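Local coordinates for sialidase B (Streptococcus pneumoniae serotype 4, PDB 4XJW), which cleaves terminal sialic acid from alpha-2,3-, alpha-2,6- and alpha-2,8-linked glycoconjugates and is classed among the intramolecular trans-sialidases, at residues Tyr560-Asp565 with Ile618-Asn623. The protein carries 1 engineered substitution. Residues are numbered along the deposited sequence; the frame is centred on the assembly and turned at random.
With OPX ((1s,3R,4S)-1-[(cyclohexylamino)methyl]-3,4-dihydroxycyclopentanesulfonic acid), chain B.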
loop_
_atom_site.group_PDB
_atom_site.type_symbol
_atom_site.label_atom_id
_atom_site.label_comp_id
_atom_site.label_asym_id
_atom_site.label_seq_id
_atom_site.Cartn_x
_atom_site.Cartn_y
_atom_site.Cartn_z
ATOM N N TYR A 560 4.496 8.711 22.128
ATOM C CA TYR A 560 3.400 8.128 22.901
ATOM C C TYR A 560 3.005 9.086 24.025
ATOM O O TYR A 560 3.866 9.750 24.599
ATOM C CB TYR A 560 3.837 6.768 23.454
ATOM C CG TYR A 560 2.706 5.930 24.000
ATOM C CD1 TYR A 560 1.612 5.606 23.206
ATOM C CD2 TYR A 560 2.734 5.454 25.304
ATOM C CE1 TYR A 560 0.567 4.843 23.703
ATOM C CE2 TYR A 560 1.699 4.685 25.809
ATOM C CZ TYR A 560 0.615 4.383 25.007
ATOM O OH TYR A 560 -0.425 3.615 25.499
ATOM N N SER A 561 1.711 9.180 24.328
ATOM C CA SER A 561 1.224 10.154 25.315
ATOM C C SER A 561 1.484 9.763 26.775
ATOM O O SER A 561 1.458 10.627 27.661
ATOM C CB SER A 561 -0.278 10.417 25.126
ATOM O OG SER A 561 -1.066 9.348 25.625
ATOM N N GLN A 562 1.721 8.477 27.021
ATOM C CA GLN A 562 1.848 7.954 28.380
ATOM C C GLN A 562 3.283 7.534 28.640
ATOM O O GLN A 562 4.011 7.176 27.707
ATOM C CB GLN A 562 0.915 6.757 28.587
ATOM C CG GLN A 562 -0.549 7.029 28.220
ATOM C CD GLN A 562 -1.188 8.084 29.094
ATOM O OE1 GLN A 562 -1.259 7.933 30.313
ATOM N NE2 GLN A 562 -1.652 9.167 28.476
ATOM N N LEU A 563 3.698 7.592 29.903
ATOM C CA LEU A 563 5.026 7.113 30.287
ATOM C C LEU A 563 5.069 5.605 30.168
ATOM O O LEU A 563 4.072 4.924 30.395
ATOM C CB LEU A 563 5.360 7.498 31.733
ATOM C CG LEU A 563 5.360 8.975 32.115
ATOM C CD1 LEU A 563 5.816 9.149 33.565
ATOM C CD2 LEU A 563 6.217 9.802 31.172
ATOM N N ILE A 564 6.240 5.091 29.802
ATOM C CA ILE A 564 6.507 3.663 29.808
ATOM C C ILE A 564 7.775 3.489 30.642
ATOM O O ILE A 564 8.771 4.174 30.407
ATOM C CB ILE A 564 6.718 3.113 28.368
ATOM C CG1 ILE A 564 5.445 3.285 27.532
ATOM C CG2 ILE A 564 7.127 1.640 28.408
ATOM C CD1 ILE A 564 5.595 2.839 26.060
ATOM N N ASP A 565 7.715 2.613 31.645
ATOM C CA ASP A 565 8.812 2.444 32.598
ATOM C C ASP A 565 9.208 3.779 33.235
ATOM O O ASP A 565 10.381 4.030 33.501
ATOM C CB ASP A 565 10.030 1.790 31.929
ATOM C CG ASP A 565 9.763 0.366 31.496
ATOM O OD1 ASP A 565 8.836 -0.265 32.048
ATOM O OD2 ASP A 565 10.494 -0.129 30.605
ATOM N N ILE A 618 1.552 4.466 11.794
ATOM C CA ILE A 618 1.183 4.213 13.182
ATOM C C ILE A 618 0.561 5.429 13.854
ATOM O O ILE A 618 0.937 6.572 13.594
ATOM C CB ILE A 618 2.366 3.682 14.026
ATOM C CG1 ILE A 618 3.554 4.651 14.005
ATOM C CG2 ILE A 618 2.773 2.270 13.562
ATOM C CD1 ILE A 618 4.646 4.239 14.992
ATOM N N THR A 619 -0.410 5.180 14.717
ATOM C CA THR A 619 -0.951 6.273 15.508
ATOM C C THR A 619 -1.454 5.769 16.839
ATOM O O THR A 619 -1.901 4.627 16.951
ATOM C CB THR A 619 -2.020 7.083 14.730
ATOM O OG1 THR A 619 -2.136 8.383 15.311
ATOM C CG2 THR A 619 -3.401 6.381 14.728
ATOM N N GLU A 620 -1.350 6.621 17.855
ATOM C CA GLU A 620 -1.965 6.329 19.137
ATOM C C GLU A 620 -3.442 6.621 19.022
ATOM O O GLU A 620 -3.847 7.739 18.692
ATOM C CB GLU A 620 -1.334 7.168 20.251
ATOM C CG GLU A 620 -1.910 6.856 21.628
ATOM C CD GLU A 620 -1.241 7.632 22.738
ATOM O OE1 GLU A 620 -0.297 8.401 22.462
ATOM O OE2 GLU A 620 -1.687 7.485 23.903
ATOM N N LEU A 621 -4.242 5.592 19.262
ATOM C CA LEU A 621 -5.691 5.732 19.284
ATOM C C LEU A 621 -6.075 6.472 20.563
ATOM O O LEU A 621 -5.298 6.500 21.538
ATOM C CB LEU A 621 -6.353 4.354 19.196
ATOM C CG LEU A 621 -5.815 3.548 18.004
ATOM C CD1 LEU A 621 -6.244 2.101 18.064
ATOM C CD2 LEU A 621 -6.238 4.178 16.684
ATOM N N PRO A 622 -7.253 7.110 20.564
ATOM C CA PRO A 622 -7.644 7.878 21.751
ATOM C C PRO A 622 -7.721 7.045 23.027
ATOM O O PRO A 622 -7.614 7.619 24.112
ATOM C CB PRO A 622 -9.034 8.400 21.385
ATOM C CG PRO A 622 -9.026 8.472 19.896
ATOM C CD PRO A 622 -8.210 7.281 19.454
ATOM N N ASN A 623 -7.891 5.736 22.908
ATOM C CA ASN A 623 -7.915 4.863 24.078
ATOM C C ASN A 623 -6.533 4.373 24.510
ATOM O O ASN A 623 -6.420 3.482 25.350
ATOM C CB ASN A 623 -8.846 3.680 23.834
ATOM C CG ASN A 623 -8.385 2.801 22.692
ATOM O OD1 ASN A 623 -7.325 3.042 22.108
ATOM N ND2 ASN A 623 -9.174 1.779 22.366
HETATM C CAF OPX B . -4.141 10.224 22.680
HETATM C CAG OPX B . -4.136 11.693 22.987
HETATM C CAH OPX B . -4.325 10.000 21.213
HETATM C CAI OPX B . -3.077 12.401 22.195
HETATM C CAJ OPX B . -3.287 10.711 20.392
HETATM C CAK OPX B . -2.411 12.974 18.597
HETATM C CAL OPX B . -0.129 12.430 17.577
HETATM C CAM OPX B . -1.776 13.496 16.199
HETATM C CAO OPX B . 0.173 12.210 16.139
HETATM C CAP OPX B . -1.125 12.335 15.464
HETATM C CAQ OPX B . -3.254 12.183 20.724
HETATM C CAR OPX B . -1.267 13.406 17.630
HETATM N NAN OPX B . -2.137 12.854 20.038
HETATM O OAA OPX B . -0.166 14.864 19.555
HETATM O OAB OPX B . 0.500 15.356 17.271
HETATM O OAC OPX B . 0.762 10.976 15.922
HETATM O OAD OPX B . -1.910 11.223 15.611
HETATM O OAE OPX B . -1.687 15.997 18.026
HETATM S SAS OPX B . -0.622 14.995 18.153
#
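The carboxylate of Glu620, at the end of strand 616-620, grips Ser561 with both oxygens and so ties two neighbouring sheets of the sialidase beta-propeller together. Ser561 lies in the loop that links strands 556-559 and 569-575. Its backbone N donates to Glu620 OE1 at 2.8 Å, the N-H bent to 146°, while its hydroxyl OG donates to Glu620 OE2 at 2.6 Å. Each donor arrives on the syn side, somewhat out of the carboxylate plane. The glutamate reaches across as an extended chain, CG anti to the backbone N (chi1 -178°). His624 ND1 is a further hydrogen-bond partner of OE2, so the two carboxylate oxygens share three bonds, which fix the rotation of the group. The Tyr560 ring lies obliquely against it, its plane turned 29° from that of the carboxylate, with CE1 3.5 Å from Glu620 CD; the phenol OH is hydrogen-bonded to the backbone O of His624. On the inhibitor side, the cyclohexyl ring of OPX lies over the backbone and the CB-CG part of Glu620, CAH 3.4 Å from Glu620 O, and OPX OAD makes a weak hydrogen bond to Thr619 OG1. Thr213 OG1 hydrogen-bonds to both Thr619 OG1 and the Glu620 carbonyl. This is the pocket of an allosteric inhibitor, away from the residues thought to be catalytic. Ser561 OG, almost in the Gln562 amide plane, also accepts a nearly straight hydrogen bond of 2.9 Å from Gln562 NE2.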